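Local coordinates for N-acetylneuraminate lyase (Fusobacterium nucleatum subsp. nucleatum ATCC 25586, PDB 5ZKA), which is a lyase of the dihydrodipicolinate synthetase family, a group of enzymes built on the TIM-barrel fold, at residues Y108-K111 and C116-A119; R75-A80 and V103-Y108; L260-Y265 and E295-L300; G220-I225 and D254-I259. All coordinates share one frame; numbering follows the deposited sequence.

Contact 1. Residues Y108-K111 and C116-A119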
loop_
_atom_site.group_PDB
_atom_site.type_symbol
_atom_site.label_atom_id
_atom_site.label_comp_id
_atom_site.label_asym_id
_atom_site.label_seq_id
_atom_site.Cartn_x
_atom_site.Cartn_y
_atom_site.Cartn_z
ATOM N N TYR A 108 -11.973 -3.805 -34.085
ATOM C CA TYR A 108 -11.027 -4.609 -34.849
ATOM C C TYR A 108 -10.560 -5.825 -34.054
ATOM O O TYR A 108 -10.518 -6.943 -34.585
ATOM C CB TYR A 108 -9.844 -3.741 -35.271
ATOM C CG TYR A 108 -8.796 -4.481 -36.063
ATOM C CD1 TYR A 108 -8.944 -4.673 -37.430
ATOM C CD2 TYR A 108 -7.652 -4.975 -35.447
ATOM C CE1 TYR A 108 -7.988 -5.343 -38.160
ATOM C CE2 TYR A 108 -6.691 -5.640 -36.170
ATOM C CZ TYR A 108 -6.865 -5.822 -37.521
ATOM O OH TYR A 108 -5.910 -6.486 -38.243
ATOM N N VAL A 109 -10.213 -5.639 -32.776
ATOM C CA VAL A 109 -9.744 -6.791 -32.014
ATOM C C VAL A 109 -10.900 -7.713 -31.653
ATOM O O VAL A 109 -10.715 -8.931 -31.531
ATOM C CB VAL A 109 -8.953 -6.351 -30.772
ATOM C CG1 VAL A 109 -7.814 -5.446 -31.192
ATOM C CG2 VAL A 109 -9.850 -5.649 -29.750
ATOM N N THR A 110 -12.106 -7.170 -31.496
ATOM C CA THR A 110 -13.259 -8.037 -31.282
ATOM C C THR A 110 -13.470 -8.958 -32.478
ATOM O O THR A 110 -13.716 -10.158 -32.308
ATOM C CB THR A 110 -14.498 -7.186 -30.992
ATOM O OG1 THR A 110 -14.269 -6.428 -29.797
ATOM C CG2 THR A 110 -15.720 -8.052 -30.795
ATOM N N LYS A 111 -13.316 -8.422 -33.696
ATOM C CA LYS A 111 -13.434 -9.236 -34.903
ATOM C C LYS A 111 -12.326 -10.283 -34.984
ATOM O O LYS A 111 -12.546 -11.388 -35.495
ATOM C CB LYS A 111 -13.425 -8.332 -36.141
ATOM C CG LYS A 111 -13.564 -9.069 -37.476
ATOM C CD LYS A 111 -13.557 -8.100 -38.651
ATOM C CE LYS A 111 -13.749 -8.819 -39.991
ATOM N NZ LYS A 111 -12.494 -9.449 -40.493
ATOM N N CYS A 116 -12.056 -9.897 -24.459
ATOM C CA CYS A 116 -12.073 -8.924 -23.384
ATOM C C CYS A 116 -11.196 -7.754 -23.794
ATOM O O CYS A 116 -10.100 -7.953 -24.336
ATOM C CB CYS A 116 -11.581 -9.532 -22.067
ATOM S SG CYS A 116 -11.807 -8.410 -20.669
ATOM N N LEU A 117 -11.695 -6.545 -23.544
ATOM C CA LEU A 117 -10.993 -5.299 -23.807
ATOM C C LEU A 117 -10.537 -4.681 -22.499
ATOM O O LEU A 117 -11.025 -5.021 -21.421
ATOM C CB LEU A 117 -11.892 -4.286 -24.529
ATOM C CG LEU A 117 -12.600 -4.697 -25.819
ATOM C CD1 LEU A 117 -13.417 -3.513 -26.363
ATOM C CD2 LEU A 117 -11.585 -5.156 -26.831
ATOM N N SER A 118 -9.598 -3.750 -22.620
ATOM C CA SER A 118 -9.230 -2.854 -21.537
ATOM C C SER A 118 -9.036 -1.473 -22.140
ATOM O O SER A 118 -8.818 -1.333 -23.344
ATOM C CB SER A 118 -7.956 -3.326 -20.817
ATOM O OG SER A 118 -7.794 -2.676 -19.575
ATOM N N ALA A 119 -9.133 -0.438 -21.308
ATOM C CA ALA A 119 -8.943 0.910 -21.834
ATOM C C ALA A 119 -8.463 1.816 -20.715
ATOM O O ALA A 119 -9.140 1.943 -19.690
ATOM C CB ALA A 119 -10.235 1.455 -22.450
#
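Neither the face nor the edge of any flat group enters between Val-109 and Leu-117; branched aliphatic ends meet instead. Val-109 points from the helix at the strand, and its CG2 lies 3.4 Å from CD2 of Leu-117, closer than an ordinary methyl-to-methyl contact. CG1 of Val-109 stands anti to the carbonyl carbon (chi1 -56°), which puts CG2 between the backbone N and that carbon and aims it at the leucine. The two side chains cross obliquely. Leu-117 starts off to one side of the helix and comes back to it through its outer end, as CD1 continues the chain and CD2 branches toward Val-109. The same CD2 passes Thr-110 at about a right angle, 4.2 Å from its OG1. That hydroxyl bonds to the carbonyl O of Gly-106, one turn back, and accepts from ND2 of Asn-145; CD2 makes only a loose contact with it. Behind the pair, Val-109 also rests on Ala-92 of strand 89-93 and Val-94 just beyond it. The contact lies inside the beta-alpha-beta unit of strand 89-93, helix 99-112 and strand 117-120, where the helix returns before the next parallel strand; helix 129-143, through Ile-139 and Thr-143, and Met-147 of strand 147-150 also pack against Leu-117.

Contact 2. Residues R75-A80 and V103-Y108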
loop_
_atom_site.group_PDB
_atom_site.type_symbol
_atom_site.label_atom_id
_atom_site.label_comp_id
_atom_site.label_asym_id
_atom_site.label_seq_id
_atom_site.Cartn_x
_atom_site.Cartn_y
_atom_site.Cartn_z
ATOM N N ARG A 75 -1.409 -4.388 -36.001
ATOM C CA ARG A 75 -0.547 -5.502 -36.381
ATOM C C ARG A 75 -0.083 -6.287 -35.155
ATOM O O ARG A 75 0.018 -7.519 -35.200
ATOM C CB ARG A 75 0.653 -4.992 -37.178
ATOM C CG ARG A 75 1.544 -6.111 -37.717
ATOM C CD ARG A 75 0.906 -6.816 -38.922
ATOM N NE ARG A 75 1.595 -8.061 -39.274
ATOM C CZ ARG A 75 1.011 -9.258 -39.326
ATOM N NH1 ARG A 75 -0.285 -9.379 -39.061
ATOM N NH2 ARG A 75 1.716 -10.340 -39.646
ATOM N N VAL A 76 0.200 -5.594 -34.048
ATOM C CA VAL A 76 0.535 -6.287 -32.802
ATOM C C VAL A 76 -0.617 -7.188 -32.370
ATOM O O VAL A 76 -0.415 -8.352 -32.004
ATOM C CB VAL A 76 0.892 -5.272 -31.702
ATOM C CG1 VAL A 76 0.942 -5.953 -30.329
ATOM C CG2 VAL A 76 2.218 -4.596 -32.022
ATOM N N PHE A 77 -1.845 -6.662 -32.411
ATOM C CA PHE A 77 -3.006 -7.459 -32.020
ATOM C C PHE A 77 -3.174 -8.675 -32.921
ATOM O O PHE A 77 -3.544 -9.758 -32.447
ATOM C CB PHE A 77 -4.282 -6.615 -32.060
ATOM C CG PHE A 77 -4.398 -5.606 -30.945
ATOM C CD1 PHE A 77 -4.331 -5.993 -29.612
ATOM C CD2 PHE A 77 -4.633 -4.274 -31.234
ATOM C CE1 PHE A 77 -4.449 -5.058 -28.592
ATOM C CE2 PHE A 77 -4.769 -3.330 -30.210
ATOM C CZ PHE A 77 -4.676 -3.724 -28.892
ATOM N N GLU A 78 -2.946 -8.510 -34.230
ATOM C CA GLU A 78 -3.069 -9.643 -35.157
ATOM C C GLU A 78 -2.089 -10.757 -34.816
ATOM O O GLU A 78 -2.456 -11.938 -34.765
ATOM C CB GLU A 78 -2.808 -9.212 -36.601
ATOM C CG GLU A 78 -3.634 -8.111 -37.143
ATOM C CD GLU A 78 -3.158 -7.703 -38.524
ATOM O OE1 GLU A 78 -2.557 -8.555 -39.224
ATOM O OE2 GLU A 78 -3.368 -6.527 -38.900
ATOM N N ILE A 79 -0.816 -10.402 -34.667
ATOM C CA ILE A 79 0.214 -11.400 -34.401
ATOM C C ILE A 79 -0.049 -12.091 -33.068
ATOM O O ILE A 79 0.019 -13.321 -32.964
ATOM C CB ILE A 79 1.605 -10.743 -34.441
ATOM C CG1 ILE A 79 1.895 -10.240 -35.860
ATOM C CG2 ILE A 79 2.701 -11.714 -33.970
ATOM C CD1 ILE A 79 2.944 -9.146 -35.911
ATOM N N ALA A 80 -0.386 -11.310 -32.036
ATOM C CA ALA A 80 -0.523 -11.882 -30.699
ATOM C C ALA A 80 -1.570 -12.990 -30.671
ATOM O O ALA A 80 -1.310 -14.086 -30.159
ATOM C CB ALA A 80 -0.861 -10.787 -29.682
ATOM N N VAL A 103 -12.680 3.077 -30.252
ATOM C CA VAL A 103 -13.773 2.270 -30.787
ATOM C C VAL A 103 -13.312 1.486 -32.011
ATOM O O VAL A 103 -13.633 0.300 -32.163
ATOM C CB VAL A 103 -14.982 3.166 -31.108
ATOM C CG1 VAL A 103 -15.985 2.414 -31.983
ATOM C CG2 VAL A 103 -15.640 3.685 -29.811
ATOM N N GLU A 104 -12.563 2.137 -32.906
ATOM C CA GLU A 104 -12.038 1.457 -34.086
ATOM C C GLU A 104 -11.186 0.254 -33.696
ATOM O O GLU A 104 -11.347 -0.846 -34.243
ATOM C CB GLU A 104 -11.222 2.441 -34.921
ATOM C CG GLU A 104 -10.569 1.823 -36.148
ATOM C CD GLU A 104 -9.712 2.814 -36.909
ATOM O OE1 GLU A 104 -9.994 4.029 -36.831
ATOM O OE2 GLU A 104 -8.759 2.383 -37.592
ATOM N N LEU A 105 -10.251 0.453 -32.769
ATOM C CA LEU A 105 -9.408 -0.653 -32.317
ATOM C C LEU A 105 -10.226 -1.714 -31.590
ATOM O O LEU A 105 -9.957 -2.915 -31.723
ATOM C CB LEU A 105 -8.302 -0.123 -31.407
ATOM C CG LEU A 105 -7.174 0.698 -32.029
ATOM C CD1 LEU A 105 -6.383 1.363 -30.897
ATOM C CD2 LEU A 105 -6.259 -0.186 -32.848
ATOM N N GLY A 106 -11.210 -1.289 -30.797
ATOM C CA GLY A 106 -12.036 -2.249 -30.081
ATOM C C GLY A 106 -12.853 -3.124 -31.012
ATOM O O GLY A 106 -12.972 -4.335 -30.803
ATOM N N LYS A 107 -13.419 -2.532 -32.064
ATOM C CA LYS A 107 -14.127 -3.344 -33.048
ATOM C C LYS A 107 -13.172 -4.290 -33.764
ATOM O O LYS A 107 -13.507 -5.456 -34.025
ATOM C CB LYS A 107 -14.841 -2.444 -34.059
ATOM C CG LYS A 107 -15.976 -1.611 -33.469
ATOM C CD LYS A 107 -16.768 -0.907 -34.573
ATOM C CE LYS A 107 -17.895 -0.058 -33.995
ATOM N NZ LYS A 107 -18.387 0.984 -34.953
ATOM N N TYR A 108 -11.973 -3.805 -34.085
ATOM C CA TYR A 108 -11.027 -4.609 -34.849
ATOM C C TYR A 108 -10.560 -5.825 -34.054
ATOM O O TYR A 108 -10.518 -6.943 -34.585
ATOM C CB TYR A 108 -9.844 -3.741 -35.271
ATOM C CG TYR A 108 -8.796 -4.481 -36.063
ATOM C CD1 TYR A 108 -8.944 -4.673 -37.430
ATOM C CD2 TYR A 108 -7.652 -4.975 -35.447
ATOM C CE1 TYR A 108 -7.988 -5.343 -38.160
ATOM C CE2 TYR A 108 -6.691 -5.640 -36.170
ATOM C CZ TYR A 108 -6.865 -5.822 -37.521
ATOM O OH TYR A 108 -5.910 -6.486 -38.243
#
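Tyr-108 lays the phenol end of its ring across the outer half of Glu-78, the two side chains meeting at about a right angle. Its OH donates to OE2 of Glu-78 over 2.6 Å, a short bond, and approaches from above the carboxylate, 48° out of its plane. Ring and carboxylate planes are turned 54° against each other. CG of Glu-78 sits at the ring's edge, in its plane, only 3.0 Å from the OH, so the oxygen is held against both the methylene and the acid. Tyr-108 reaches this far because its ring is anti to the backbone N (chi1 180°) and stretches straight over to the other helix. Glu-78 is also engaged through OE1, which forms a salt bridge with NH1 of Arg-75 one turn earlier; the modelled separation is too short to be taken literally. CG1 of Ile-79 covers one face of that guanidinium, 3.7 Å above its plane, and NH2 of Arg-75 forms a salt bridge with Glu-37. The neighbouring arginine and the phenol would together be expected to keep Glu-78 ionised. Lys-74 adds a cation-pi contact to Tyr-108. Deeper in, the apolar half is looser: CD2 of Leu-105 lies at the edge of the Phe-77 ring, 4.4 Å from CE2. This layering, apolar toward the strands and polar toward the surface, joins helices 70-84 and 99-112, consecutive members of the outer helical ring of a TIM barrel.

Contact 3. Residues L260-Y265 and E295-L300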
loop_
_atom_site.group_PDB
_atom_site.type_symbol
_atom_site.label_atom_id
_atom_site.label_comp_id
_atom_site.label_asym_id
_atom_site.label_seq_id
_atom_site.Cartn_x
_atom_site.Cartn_y
_atom_site.Cartn_z
ATOM N N LEU A 260 14.461 -1.591 -12.002
ATOM C CA LEU A 260 14.067 -0.189 -11.999
ATOM C C LEU A 260 15.276 0.743 -12.063
ATOM O O LEU A 260 15.228 1.780 -12.734
ATOM C CB LEU A 260 13.225 0.112 -10.754
ATOM C CG LEU A 260 11.834 -0.522 -10.690
ATOM C CD1 LEU A 260 11.215 -0.271 -9.294
ATOM C CD2 LEU A 260 10.926 0.027 -11.789
ATOM N N SER A 261 16.364 0.407 -11.365
ATOM C CA SER A 261 17.529 1.292 -11.377
ATOM C C SER A 261 18.264 1.260 -12.713
ATOM O O SER A 261 18.990 2.205 -13.039
ATOM C CB SER A 261 18.497 0.915 -10.248
ATOM O OG SER A 261 19.158 -0.311 -10.520
ATOM N N ASN A 262 18.067 0.207 -13.494
ATOM C CA ASN A 262 18.814 -0.039 -14.721
ATOM C C ASN A 262 18.043 0.366 -15.967
ATOM O O ASN A 262 18.568 0.227 -17.082
ATOM C CB ASN A 262 19.176 -1.522 -14.792
ATOM C CG ASN A 262 20.372 -1.787 -15.665
ATOM O OD1 ASN A 262 21.431 -1.192 -15.470
ATOM N ND2 ASN A 262 20.217 -2.694 -16.636
ATOM N N GLY A 263 16.816 0.861 -15.805
ATOM C CA GLY A 263 15.928 1.127 -16.919
ATOM C C GLY A 263 14.975 -0.030 -17.139
ATOM O O GLY A 263 15.381 -1.084 -17.632
ATOM N N LEU A 264 13.699 0.170 -16.803
ATOM C CA LEU A 264 12.727 -0.924 -16.793
ATOM C C LEU A 264 12.624 -1.616 -18.153
ATOM O O LEU A 264 12.884 -2.821 -18.274
ATOM C CB LEU A 264 11.358 -0.375 -16.369
ATOM C CG LEU A 264 10.135 -1.295 -16.321
ATOM C CD1 LEU A 264 10.262 -2.295 -15.198
ATOM C CD2 LEU A 264 8.852 -0.471 -16.141
ATOM N N TYR A 265 12.180 -0.883 -19.181
ATOM C CA TYR A 265 11.903 -1.535 -20.463
ATOM C C TYR A 265 13.179 -2.088 -21.081
ATOM O O TYR A 265 13.185 -3.208 -21.601
ATOM C CB TYR A 265 11.212 -0.567 -21.430
ATOM C CG TYR A 265 9.830 -0.130 -20.977
ATOM C CD1 TYR A 265 9.122 -0.860 -20.026
ATOM C CD2 TYR A 265 9.238 1.012 -21.494
ATOM C CE1 TYR A 265 7.863 -0.459 -19.601
ATOM C CE2 TYR A 265 7.979 1.425 -21.075
ATOM C CZ TYR A 265 7.298 0.687 -20.129
ATOM O OH TYR A 265 6.048 1.087 -19.714
ATOM N N GLU A 295 25.840 -4.781 -18.753
ATOM C CA GLU A 295 26.548 -5.658 -17.824
ATOM C C GLU A 295 25.765 -5.835 -16.529
ATOM O O GLU A 295 25.781 -6.921 -15.932
ATOM C CB GLU A 295 27.948 -5.111 -17.551
ATOM C CG GLU A 295 28.809 -5.044 -18.804
ATOM C CD GLU A 295 30.214 -4.542 -18.534
ATOM O OE1 GLU A 295 31.087 -4.710 -19.416
ATOM O OE2 GLU A 295 30.448 -3.980 -17.442
ATOM N N PHE A 296 25.067 -4.783 -16.089
ATOM C CA PHE A 296 24.199 -4.899 -14.920
ATOM C C PHE A 296 23.077 -5.897 -15.176
ATOM O O PHE A 296 22.749 -6.710 -14.306
ATOM C CB PHE A 296 23.622 -3.524 -14.560
ATOM C CG PHE A 296 22.974 -3.462 -13.187
ATOM C CD1 PHE A 296 23.732 -3.189 -12.058
ATOM C CD2 PHE A 296 21.609 -3.659 -13.035
ATOM C CE1 PHE A 296 23.141 -3.124 -10.805
ATOM C CE2 PHE A 296 21.017 -3.601 -11.783
ATOM C CZ PHE A 296 21.778 -3.329 -10.670
ATOM N N ALA A 297 22.468 -5.841 -16.366
ATOM C CA ALA A 297 21.409 -6.791 -16.690
ATOM C C ALA A 297 21.949 -8.214 -16.694
ATOM O O ALA A 297 21.270 -9.147 -16.248
ATOM C CB ALA A 297 20.767 -6.441 -18.041
ATOM N N LYS A 298 23.179 -8.396 -17.178
ATOM C CA LYS A 298 23.776 -9.727 -17.175
ATOM C C LYS A 298 23.936 -10.241 -15.753
ATOM O O LYS A 298 23.754 -11.436 -15.494
ATOM C CB LYS A 298 25.117 -9.696 -17.906
ATOM C CG LYS A 298 25.853 -11.031 -17.923
ATOM C CD LYS A 298 27.095 -10.960 -18.796
ATOM C CE LYS A 298 28.019 -12.158 -18.546
ATOM N NZ LYS A 298 29.249 -12.129 -19.401
ATOM N N GLU A 299 24.227 -9.341 -14.805
ATOM C CA GLU A 299 24.404 -9.774 -13.421
ATOM C C GLU A 299 23.069 -10.108 -12.770
ATOM O O GLU A 299 22.985 -11.079 -12.006
ATOM C CB GLU A 299 25.145 -8.707 -12.614
ATOM C CG GLU A 299 26.627 -8.600 -12.956
ATOM C CD GLU A 299 27.354 -9.936 -12.851
ATOM O OE1 GLU A 299 27.426 -10.494 -11.735
ATOM O OE2 GLU A 299 27.849 -10.432 -13.888
ATOM N N LEU A 300 22.024 -9.312 -13.060
ATOM C CA LEU A 300 20.676 -9.630 -12.584
ATOM C C LEU A 300 20.212 -10.979 -13.117
ATOM O O LEU A 300 19.614 -11.779 -12.386
ATOM C CB LEU A 300 19.681 -8.547 -13.015
ATOM C CG LEU A 300 19.828 -7.150 -12.413
ATOM C CD1 LEU A 300 18.854 -6.174 -13.083
ATOM C CD2 LEU A 300 19.592 -7.189 -10.913
#
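Asn-262 and Phe-296 make up the tight part of the contact, sliding past each other in opposite directions with amide and ring planes 34° apart. OD1 of Asn-262 lies 3.3 Å from CB of Phe-296, and its CG sits 3.5 Å from CD2 of the ring, so the amide lies obliquely beside the root of the phenyl group. ND2 turns the other way, coming 4.0 Å from CB of Ala-297. Two acceptors grip that nitrogen and fix the amide's rotation: OG1 of Thr-267 and the carbonyl O of Gln-293, which lies just ahead of 295-300 on the same helix. The buried asparagine therefore links three helices where the chain turns. Gly-263 leaves helical geometry with a positive phi of 96° and sits at the N-cap position of helix 264-274. Such helices following the barrel are a feature of the dihydrodipicolinate synthetase family, and helix 291-304 is the last of them here. On the solvent side the fit slackens. Phe-296 is exposed, and its outer ring atoms CE2 and CZ come no closer than 4.0 Å to OG of Ser-261, itself exposed. This hydroxyl bends back along its own helix to bond to the carbonyl O of Gly-258, with the ring lying obliquely beside it. Leu-260, one residue earlier, turns elsewhere and packs on an aromatic side chain of a neighbouring subunit.

Contact 4. Residues G220-I225 and D254-I259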
loop_
_atom_site.group_PDB
_atom_site.type_symbol
_atom_site.label_atom_id
_atom_site.label_comp_id
_atom_site.label_asym_id
_atom_site.label_seq_id
_atom_site.Cartn_x
_atom_site.Cartn_y
_atom_site.Cartn_z
ATOM N N GLY A 220 1.360 -7.395 -15.266
ATOM C CA GLY A 220 2.637 -6.751 -14.984
ATOM C C GLY A 220 3.683 -6.942 -16.057
ATOM O O GLY A 220 3.699 -7.953 -16.765
ATOM N N SER A 221 4.590 -5.968 -16.151
ATOM C CA SER A 221 5.690 -6.059 -17.113
ATOM C C SER A 221 6.744 -7.067 -16.686
ATOM O O SER A 221 7.388 -7.695 -17.539
ATOM C CB SER A 221 6.355 -4.697 -17.277
ATOM O OG SER A 221 6.809 -4.210 -16.020
ATOM N N THR A 222 6.980 -7.212 -15.384
ATOM C CA THR A 222 8.092 -8.083 -15.006
ATOM C C THR A 222 7.768 -9.554 -15.189
ATOM O O THR A 222 8.687 -10.383 -15.171
ATOM C CB THR A 222 8.524 -7.834 -13.559
ATOM O OG1 THR A 222 7.498 -8.267 -12.657
ATOM C CG2 THR A 222 8.812 -6.352 -13.337
ATOM N N TYR A 223 6.501 -9.899 -15.406
ATOM C CA TYR A 223 6.156 -11.299 -15.569
ATOM C C TYR A 223 6.667 -11.851 -16.893
ATOM O O TYR A 223 6.719 -13.075 -17.051
ATOM C CB TYR A 223 4.635 -11.474 -15.432
ATOM C CG TYR A 223 4.086 -10.851 -14.156
ATOM C CD1 TYR A 223 4.856 -10.793 -12.992
ATOM C CD2 TYR A 223 2.826 -10.275 -14.123
ATOM C CE1 TYR A 223 4.368 -10.196 -11.821
ATOM C CE2 TYR A 223 2.331 -9.676 -12.957
ATOM C CZ TYR A 223 3.100 -9.642 -11.817
ATOM O OH TYR A 223 2.601 -9.049 -10.672
ATOM N N ASN A 224 7.068 -10.971 -17.827
ATOM C CA ASN A 224 7.724 -11.419 -19.056
ATOM C C ASN A 224 8.981 -12.232 -18.750
ATOM O O ASN A 224 9.371 -13.092 -19.544
ATOM C CB ASN A 224 8.100 -10.219 -19.935
ATOM C CG ASN A 224 6.900 -9.591 -20.647
ATOM O OD1 ASN A 224 6.468 -10.067 -21.695
ATOM N ND2 ASN A 224 6.372 -8.494 -20.084
ATOM N N ILE A 225 9.638 -11.954 -17.625
ATOM C CA ILE A 225 10.856 -12.673 -17.255
ATOM C C ILE A 225 10.796 -13.289 -15.869
ATOM O O ILE A 225 11.612 -14.185 -15.562
ATOM C CB ILE A 225 12.082 -11.739 -17.361
ATOM C CG1 ILE A 225 11.868 -10.494 -16.489
ATOM C CG2 ILE A 225 12.329 -11.328 -18.809
ATOM C CD1 ILE A 225 13.139 -9.679 -16.272
ATOM N N ASP A 254 14.203 -7.727 -4.891
ATOM C CA ASP A 254 15.614 -7.475 -5.184
ATOM C C ASP A 254 15.832 -7.380 -6.691
ATOM O O ASP A 254 16.583 -6.526 -7.179
ATOM C CB ASP A 254 16.487 -8.594 -4.609
ATOM C CG ASP A 254 16.723 -8.473 -3.110
ATOM O OD1 ASP A 254 16.377 -7.426 -2.510
ATOM O OD2 ASP A 254 17.277 -9.438 -2.537
ATOM N N LEU A 255 15.195 -8.273 -7.442
ATOM C CA LEU A 255 15.294 -8.226 -8.894
ATOM C C LEU A 255 14.615 -6.973 -9.445
ATOM O O LEU A 255 15.189 -6.261 -10.276
ATOM C CB LEU A 255 14.679 -9.493 -9.488
ATOM C CG LEU A 255 14.418 -9.457 -10.996
ATOM C CD1 LEU A 255 15.736 -9.322 -11.771
ATOM C CD2 LEU A 255 13.657 -10.708 -11.415
ATOM N N ILE A 256 13.401 -6.676 -8.980
ATOM C CA ILE A 256 12.690 -5.499 -9.484
ATOM C C ILE A 256 13.455 -4.227 -9.144
ATOM O O ILE A 256 13.531 -3.294 -9.953
ATOM C CB ILE A 256 11.248 -5.472 -8.939
ATOM C CG1 ILE A 256 10.446 -6.622 -9.563
ATOM C CG2 ILE A 256 10.576 -4.120 -9.237
ATOM C CD1 ILE A 256 8.998 -6.680 -9.102
ATOM N N GLU A 257 14.050 -4.169 -7.951
ATOM C CA GLU A 257 14.811 -2.983 -7.576
ATOM C C GLU A 257 15.966 -2.753 -8.540
ATOM O O GLU A 257 16.232 -1.614 -8.941
ATOM C CB GLU A 257 15.320 -3.125 -6.141
ATOM C CG GLU A 257 16.229 -2.020 -5.667
ATOM C CD GLU A 257 16.881 -2.376 -4.337
ATOM O OE1 GLU A 257 16.241 -2.161 -3.294
ATOM O OE2 GLU A 257 18.020 -2.897 -4.341
ATOM N N GLY A 258 16.638 -3.832 -8.959
ATOM C CA GLY A 258 17.688 -3.689 -9.956
ATOM C C GLY A 258 17.146 -3.314 -11.323
ATOM O O GLY A 258 17.732 -2.488 -12.029
ATOM N N ILE A 259 16.028 -3.923 -11.721
ATOM C CA ILE A 259 15.417 -3.593 -13.006
ATOM C C ILE A 259 15.095 -2.108 -13.060
ATOM O O ILE A 259 15.422 -1.413 -14.030
ATOM C CB ILE A 259 14.159 -4.451 -13.234
ATOM C CG1 ILE A 259 14.523 -5.922 -13.464
ATOM C CG2 ILE A 259 13.305 -3.883 -14.369
ATOM C CD1 ILE A 259 13.307 -6.830 -13.497
#
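Ile-225 and Ile-259 reach toward each other tip to tip, their CD1 methyls 4.0 Å apart, while a second pair meets three residues earlier in each segment. There Thr-222 crosses Ile-256 at about a right angle, its CG2 lying 4.1 Å from that residue's CG1 and its OG1 4.2 Å from CD1. All four residues are buried, and both pairs meet at ordinary van der Waals distances. OG1 of Thr-222 lies between the backbone N and the carbonyl carbon (chi1 68°), which puts CG2 anti to that carbon, facing the helix; OG1 bonds to OD2 of Asp-204. A bound 1,2-ethanediol lies about 4 Å from this threonine side chain. The turn carrying Thr-222 and Ile-225 leaves strand 217-220, whose pairing with strand 20-24 joins the last barrel strand to the first in this TIM-barrel fold. It is held in shape from within: Ile-225 N bonds to the carbonyl O of Thr-222 over 3.1 Å, and ND2 of Asn-224 donates to the O of Ser-221 over 2.9 Å, nearly straight at 172°, with that O almost in the amide plane. The amide is pinned further by Ala-24 O at ND2 and Asn-47 at OD1. Ile-271 and Leu-272 of helix 264-274 back Ile-225, and Leu-264 backs Ile-259. On the outer side of helix 242-262, Asp-254 and Glu-257 form salt bridges with basic side chains of a neighbouring subunit.

The four contacts form two clusters in the chain. Contacts 1 and 2 have centres 7 Å apart, share Tyr-108 and helix 99-112, and touch where CG1 of Val-109 meets CD2 of Phe-77 at 3.4 Å. Contacts 3 and 4, with centres 9 Å apart, share helix 242-262; CD1 of Leu-264 packs on CG2 of Ile-259 at 3.5 Å. Between clusters the nearest atoms are at least about 11 Å apart, and contacts 1 and 4 lie on opposite sides of the chain's centre. Lys-178, present in modified form, follows strand 174-176 and belongs to none of them; the 1,2-ethanediol lies beside Thr-222 of contact 4.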